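Local coordinates for protein phage related exonuclease (Haemophilus somnus 129PT, PDB 3K93) that probably acts as a phage-type exonuclease that degrades DNA, and binds a sodium ion in the crystal, at residues H121-A132 with A153-P161. Numbering follows the deposited sequence.
Sequences HPFFTDEAQEKA and AQIDFVLFP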
ATOM      1  N   HIS A 121     -17.311   9.106  -0.658  1.00 11.40           N
ATOM      2  CA  HIS A 121     -18.645   9.099  -0.063  1.00 11.68           C
ATOM      3  C   HIS A 121     -19.463   7.879  -0.528  1.00 11.91           C
ATOM      4  O   HIS A 121     -19.575   7.652  -1.726  1.00 12.23           O
ATOM      5  CB  HIS A 121     -19.408  10.366  -0.443  1.00 11.20           C
ATOM      6  CG  HIS A 121     -20.779  10.413   0.125  1.00 11.13           C
ATOM      7  ND1 HIS A 121     -21.015  10.639   1.457  1.00 10.70           N
ATOM      8  CD2 HIS A 121     -21.992  10.220  -0.445  1.00 10.17           C
ATOM      9  CE1 HIS A 121     -22.316  10.620   1.680  1.00  8.10           C
ATOM     10  NE2 HIS A 121     -22.931  10.338   0.551  1.00  9.08           N
ATOM     11  N   PRO A 122     -20.045   7.126   0.405  1.00 12.03           N
ATOM     12  CA  PRO A 122     -20.850   5.962   0.039  1.00 12.88           C
ATOM     13  C   PRO A 122     -22.322   6.298  -0.279  1.00 13.14           C
ATOM     14  O   PRO A 122     -23.205   6.248   0.590  1.00 13.17           O
ATOM     15  CB  PRO A 122     -20.747   5.067   1.261  1.00 13.42           C
ATOM     16  CG  PRO A 122     -20.538   6.013   2.415  1.00 13.59           C
ATOM     17  CD  PRO A 122     -19.851   7.230   1.865  1.00 13.02           C
ATOM     18  N   PHE A 123     -22.548   6.677  -1.529  1.00 12.36           N
ATOM     19  CA  PHE A 123     -23.853   6.927  -2.025  1.00 12.02           C
ATOM     20  C   PHE A 123     -24.705   5.673  -1.983  1.00 12.47           C
ATOM     21  O   PHE A 123     -25.907   5.774  -1.751  1.00 14.23           O
ATOM     22  CB  PHE A 123     -23.808   7.405  -3.485  1.00 11.66           C
ATOM     23  CG  PHE A 123     -23.319   8.825  -3.650  1.00 10.84           C
ATOM     24  CD1 PHE A 123     -24.210   9.884  -3.599  1.00 10.40           C
ATOM     25  CD2 PHE A 123     -21.982   9.090  -3.894  1.00  9.99           C
ATOM     26  CE1 PHE A 123     -23.780  11.197  -3.759  1.00 10.21           C
ATOM     27  CE2 PHE A 123     -21.553  10.387  -4.045  1.00 12.18           C
ATOM     28  CZ  PHE A 123     -22.475  11.449  -3.974  1.00 11.24           C
ATOM     29  N   PHE A 124     -24.109   4.504  -2.259  1.00 11.16           N
ATOM     30  CA  PHE A 124     -24.891   3.295  -2.539  1.00  9.88           C
ATOM     31  C   PHE A 124     -25.036   2.493  -1.278  1.00  9.38           C
ATOM     32  O   PHE A 124     -24.138   2.478  -0.487  1.00  8.13           O
ATOM     33  CB  PHE A 124     -24.229   2.538  -3.680  1.00  8.91           C
ATOM     34  CG  PHE A 124     -24.056   3.399  -4.903  1.00  9.42           C
ATOM     35  CD1 PHE A 124     -25.167   3.893  -5.567  1.00  7.26           C
ATOM     36  CD2 PHE A 124     -22.798   3.766  -5.357  1.00  7.52           C
ATOM     37  CE1 PHE A 124     -25.016   4.725  -6.674  1.00  7.92           C
ATOM     38  CE2 PHE A 124     -22.645   4.575  -6.453  1.00  7.77           C
ATOM     39  CZ  PHE A 124     -23.763   5.075  -7.106  1.00  8.03           C
ATOM     40  N   THR A 125     -26.170   1.828  -1.084  1.00  9.44           N
ATOM     41  CA  THR A 125     -26.397   1.180   0.213  0.50  9.56           C
ATOM     42  C   THR A 125     -25.385   0.073   0.524  1.00  9.33           C
ATOM     43  O   THR A 125     -24.906   0.015   1.677  1.00  8.85           O
ATOM     44  CB  THR A 125     -27.819   0.658   0.389  0.50  9.87           C
ATOM     45  OG1 THR A 125     -28.159  -0.188  -0.714  0.50 10.89           O
ATOM     46  CG2 THR A 125     -28.784   1.824   0.479  0.50  9.66           C
ATOM     47  N   ASP A 126     -25.035  -0.771  -0.463  1.00  8.63           N
ATOM     48  CA  ASP A 126     -24.001  -1.812  -0.245  1.00  9.13           C
ATOM     49  C   ASP A 126     -22.652  -1.160   0.087  1.00  8.71           C
ATOM     50  O   ASP A 126     -21.972  -1.579   1.019  1.00  9.84           O
ATOM     51  CB  ASP A 126     -23.906  -2.865  -1.380  1.00  8.77           C
ATOM     52  CG  ASP A 126     -23.520  -2.280  -2.757  1.00 10.32           C
ATOM     53  OD1 ASP A 126     -23.645  -1.058  -2.981  1.00 12.32           O
ATOM     54  OD2 ASP A 126     -23.119  -3.072  -3.651  1.00  9.70           O
ATOM     55  N   GLU A 127     -22.346  -0.088  -0.605  1.00  8.64           N
ATOM     56  CA  GLU A 127     -21.132   0.664  -0.402  1.00  9.05           C
ATOM     57  C   GLU A 127     -21.023   1.235   1.005  1.00  9.64           C
ATOM     58  O   GLU A 127     -19.950   1.181   1.615  1.00  9.51           O
ATOM     59  CB  GLU A 127     -21.050   1.802  -1.434  1.00  9.47           C
ATOM     60  CG  GLU A 127     -19.695   2.519  -1.485  1.00 10.17           C
ATOM     61  CD  GLU A 127     -19.706   3.740  -2.414  1.00 14.06           C
ATOM     62  OE1 GLU A 127     -20.824   4.174  -2.907  1.00 13.47           O
ATOM     63  OE2 GLU A 127     -18.596   4.277  -2.616  1.00 11.46           O
ATOM     64  N   ALA A 128     -22.126   1.780   1.513  1.00  9.58           N
ATOM     65  CA  ALA A 128     -22.189   2.342   2.865  1.00  9.97           C
ATOM     66  C   ALA A 128     -22.007   1.269   3.914  1.00 10.38           C
ATOM     67  O   ALA A 128     -21.251   1.453   4.861  1.00 10.57           O
ATOM     68  CB  ALA A 128     -23.493   3.091   3.071  1.00  8.31           C
ATOM     69  N   GLN A 129     -22.702   0.150   3.755  1.00 11.69           N
ATOM     70  CA  GLN A 129     -22.565  -0.992   4.659  1.00 12.46           C
ATOM     71  C   GLN A 129     -21.135  -1.493   4.745  1.00 12.28           C
ATOM     72  O   GLN A 129     -20.627  -1.747   5.830  1.00 12.50           O
ATOM     73  CB  GLN A 129     -23.483  -2.136   4.214  1.00 12.70           C
ATOM     74  CG  GLN A 129     -24.897  -1.938   4.716  1.00 18.21           C
ATOM     75  CD  GLN A 129     -25.961  -2.625   3.857  1.00 24.83           C
ATOM     76  OE1 GLN A 129     -25.658  -3.268   2.857  1.00 31.22           O
ATOM     77  NE2 GLN A 129     -27.217  -2.474   4.246  1.00 28.20           N
ATOM     78  N   GLU A 130     -20.490  -1.655   3.593  1.00 12.85           N
ATOM     79  CA  GLU A 130     -19.112  -2.093   3.560  1.00 13.07           C
ATOM     80  C   GLU A 130     -18.215  -1.056   4.168  1.00 12.64           C
ATOM     81  O   GLU A 130     -17.247  -1.412   4.842  1.00 11.49           O
ATOM     82  CB  GLU A 130     -18.620  -2.318   2.136  1.00 13.87           C
ATOM     83  CG  GLU A 130     -18.951  -3.642   1.592  1.00 19.21           C
ATOM     84  CD  GLU A 130     -18.847  -3.704   0.052  1.00 24.16           C
ATOM     85  OE1 GLU A 130     -17.935  -3.046  -0.539  1.00 26.80           O
ATOM     86  OE2 GLU A 130     -19.690  -4.412  -0.551  1.00 29.03           O
ATOM     87  N   LYS A 131     -18.455   0.221   3.878  1.00 12.05           N
ATOM     88  CA  LYS A 131     -17.564   1.247   4.422  1.00 13.69           C
ATOM     89  C   LYS A 131     -17.621   1.233   5.969  1.00 14.14           C
ATOM     90  O   LYS A 131     -16.590   1.324   6.634  1.00 13.59           O
ATOM     91  CB  LYS A 131     -17.855   2.646   3.871  1.00 13.89           C
ATOM     92  CG  LYS A 131     -16.764   3.647   4.239  1.00 16.54           C
ATOM     93  CD  LYS A 131     -16.904   5.031   3.552  1.00 18.85           C
ATOM     94  CE  LYS A 131     -15.635   5.917   3.849  1.00 18.96           C
ATOM     95  NZ  LYS A 131     -15.813   7.359   3.443  1.00 20.71           N
ATOM     96  N   ALA A 132     -18.818   1.070   6.515  1.00 14.12           N
ATOM     97  CA  ALA A 132     -18.985   1.045   7.949  1.00 15.19           C
ATOM     98  C   ALA A 132     -18.255  -0.199   8.524  1.00 16.08           C
ATOM     99  O   ALA A 132     -17.642  -0.106   9.585  1.00 15.82           O
ATOM    100  CB  ALA A 132     -20.482   1.057   8.311  1.00 14.11           C
ATOM    101  N   ALA A 153     -28.154   2.312  16.635  1.00 13.54           N
ATOM    102  CA  ALA A 153     -27.269   3.376  16.173  1.00 12.83           C
ATOM    103  C   ALA A 153     -27.525   3.551  14.679  1.00 11.92           C
ATOM    104  O   ALA A 153     -27.843   2.584  13.980  1.00 11.25           O
ATOM    105  CB  ALA A 153     -25.770   3.009  16.404  1.00 11.96           C
ATOM    106  N   GLN A 154     -27.401   4.782  14.211  1.00 10.85           N
ATOM    107  CA  GLN A 154     -27.508   5.070  12.820  1.00 11.05           C
ATOM    108  C   GLN A 154     -26.329   5.912  12.409  1.00 10.91           C
ATOM    109  O   GLN A 154     -26.090   6.951  12.986  1.00 10.89           O
ATOM    110  CB  GLN A 154     -28.841   5.783  12.547  1.00 11.82           C
ATOM    111  CG  GLN A 154     -30.060   4.916  12.829  1.00 11.24           C
ATOM    112  CD  GLN A 154     -31.324   5.635  12.558  1.00 13.90           C
ATOM    113  OE1 GLN A 154     -31.347   6.565  11.773  1.00 18.30           O
ATOM    114  NE2 GLN A 154     -32.398   5.224  13.209  1.00 11.43           N
ATOM    115  N   ILE A 155     -25.581   5.446  11.418  1.00 11.78           N
ATOM    116  CA  ILE A 155     -24.401   6.152  10.932  1.00 12.49           C
ATOM    117  C   ILE A 155     -24.871   6.927   9.725  1.00 13.44           C
ATOM    118  O   ILE A 155     -25.292   6.337   8.732  1.00 13.62           O
ATOM    119  CB  ILE A 155     -23.291   5.176  10.510  1.00 12.19           C
ATOM    120  CG1 ILE A 155     -22.885   4.271  11.664  1.00 12.14           C
ATOM    121  CG2 ILE A 155     -22.082   5.917   9.979  1.00 12.31           C
ATOM    122  CD1 ILE A 155     -22.199   2.974  11.210  1.00 11.33           C
ATOM    123  N   ASP A 156     -24.847   8.246   9.831  1.00 14.69           N
ATOM    124  CA  ASP A 156     -25.197   9.150   8.724  1.00 14.12           C
ATOM    125  C   ASP A 156     -23.916   9.566   7.977  1.00 14.54           C
ATOM    126  O   ASP A 156     -23.167  10.436   8.440  1.00 15.15           O
ATOM    127  CB  ASP A 156     -25.860  10.412   9.286  1.00 14.67           C
ATOM    128  CG  ASP A 156     -27.338  10.215   9.665  1.00 14.56           C
ATOM    129  OD1 ASP A 156     -27.943   9.131   9.432  1.00 11.87           O
ATOM    130  OD2 ASP A 156     -27.906  11.198  10.172  1.00 14.80           O
ATOM    131  N   PHE A 157     -23.649   8.924   6.844  1.00 14.51           N
ATOM    132  CA  PHE A 157     -22.605   9.348   5.923  1.00 13.52           C
ATOM    133  C   PHE A 157     -23.186  10.540   5.164  1.00 13.43           C
ATOM    134  O   PHE A 157     -24.224  10.402   4.525  1.00 11.99           O
ATOM    135  CB  PHE A 157     -22.279   8.242   4.935  1.00 13.45           C
ATOM    136  CG  PHE A 157     -21.599   7.078   5.553  1.00 13.45           C
ATOM    137  CD1 PHE A 157     -20.246   7.119   5.813  1.00 14.56           C
ATOM    138  CD2 PHE A 157     -22.294   5.936   5.864  1.00 13.80           C
ATOM    139  CE1 PHE A 157     -19.610   6.042   6.387  1.00 14.61           C
ATOM    140  CE2 PHE A 157     -21.650   4.852   6.433  1.00 13.95           C
ATOM    141  CZ  PHE A 157     -20.327   4.910   6.705  1.00 14.62           C
ATOM    142  N   VAL A 158     -22.490  11.687   5.244  1.00 13.02           N
ATOM    143  CA  VAL A 158     -22.953  12.941   4.671  0.50 12.36           C
ATOM    144  C   VAL A 158     -21.855  13.615   3.846  1.00 12.70           C
ATOM    145  O   VAL A 158     -20.694  13.732   4.295  1.00 13.31           O
ATOM    146  CB  VAL A 158     -23.470  13.887   5.763  0.50 12.45           C
ATOM    147  CG1 VAL A 158     -24.762  13.342   6.352  0.50 11.14           C
ATOM    148  CG2 VAL A 158     -22.434  14.080   6.847  0.50 11.78           C
ATOM    149  N   LEU A 159     -22.207  14.026   2.628  1.00 12.62           N
ATOM    150  CA  LEU A 159     -21.292  14.718   1.710  1.00 12.05           C
ATOM    151  C   LEU A 159     -21.709  16.164   1.579  1.00 12.23           C
ATOM    152  O   LEU A 159     -22.793  16.469   1.035  1.00 11.05           O
ATOM    153  CB  LEU A 159     -21.306  14.069   0.307  1.00 11.77           C
ATOM    154  CG  LEU A 159     -20.365  14.736  -0.696  1.00 12.15           C
ATOM    155  CD1 LEU A 159     -18.891  14.683  -0.220  1.00  8.53           C
ATOM    156  CD2 LEU A 159     -20.522  14.154  -2.146  1.00  9.91           C
ATOM    157  N   PHE A 160     -20.857  17.054   2.086  1.00 11.99           N
ATOM    158  CA  PHE A 160     -20.999  18.465   1.865  1.00 12.51           C
ATOM    159  C   PHE A 160     -19.819  18.896   1.010  1.00 12.01           C
ATOM    160  O   PHE A 160     -18.794  18.208   0.977  1.00 11.68           O
ATOM    161  CB  PHE A 160     -20.897  19.236   3.204  1.00 13.06           C
ATOM    162  CG  PHE A 160     -21.995  18.920   4.192  1.00 14.35           C
ATOM    163  CD1 PHE A 160     -23.282  19.386   3.989  1.00 15.25           C
ATOM    164  CD2 PHE A 160     -21.731  18.193   5.338  1.00 17.61           C
ATOM    165  CE1 PHE A 160     -24.294  19.111   4.881  1.00 15.55           C
ATOM    166  CE2 PHE A 160     -22.772  17.922   6.266  1.00 18.01           C
ATOM    167  CZ  PHE A 160     -24.049  18.387   6.022  1.00 15.59           C
ATOM    168  N   PRO A 161     -19.915  20.063   0.394  1.00 11.71           N
ATOM    169  CA  PRO A 161     -18.731  20.628  -0.260  1.00 12.44           C
ATOM    170  C   PRO A 161     -17.596  20.823   0.713  1.00 13.60           C
ATOM    171  O   PRO A 161     -17.842  21.134   1.882  1.00 14.44           O
ATOM    172  CB  PRO A 161     -19.204  21.998  -0.758  1.00 11.73           C
ATOM    173  CG  PRO A 161     -20.632  22.011  -0.628  1.00 12.31           C
ATOM    174  CD  PRO A 161     -21.068  20.965   0.326  1.00 11.58           C
TER
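Helix 125-132 passes strand 153-158 at 114° between their N-to-C directions, the two axes coming within 10.5 Å, and the lead-in residues H121 and P122 lie beside F157 and L159, at the C-terminal end of the strand. The F157 side chain points from the strand toward the helix and its lead-in loop. P122 CG sits over one face of the F157 ring, 3.7 Å from the centroid, in a CH-pi contact, while I155 CG2 lies against the opposite face, offset toward the rim, so the phenyl is clamped between loop and strand. The outer end of the F157 ring reaches the helix, where F157 CE2 lies 3.8 Å from A128 O, K131 CD approaches F157 CE1 and A132 CB is near F157 CZ. A132 CB also meets I155 CD1 at 3.9 Å. With CG anti to the backbone N (chi1 180°), the H121 imidazole extends across to L159, whose CB stands over the ring centre. F157 O lies at the imidazole edge, 3.4 Å from H121 CE1, while H121 ND1 is hydrogen-bonded to S115 OG. H121 CD2 lies over the face of F123, whose CZ touches L159 CD2 and whose ring stacks on F50 of the second subunit. This mostly apolar packing sets helix 125-135 and its preceding loop against inner strand 152-158, beside strand 108-114 with sodium ligand D111, consistent with the alpha/beta core of lambda-type exonucleases.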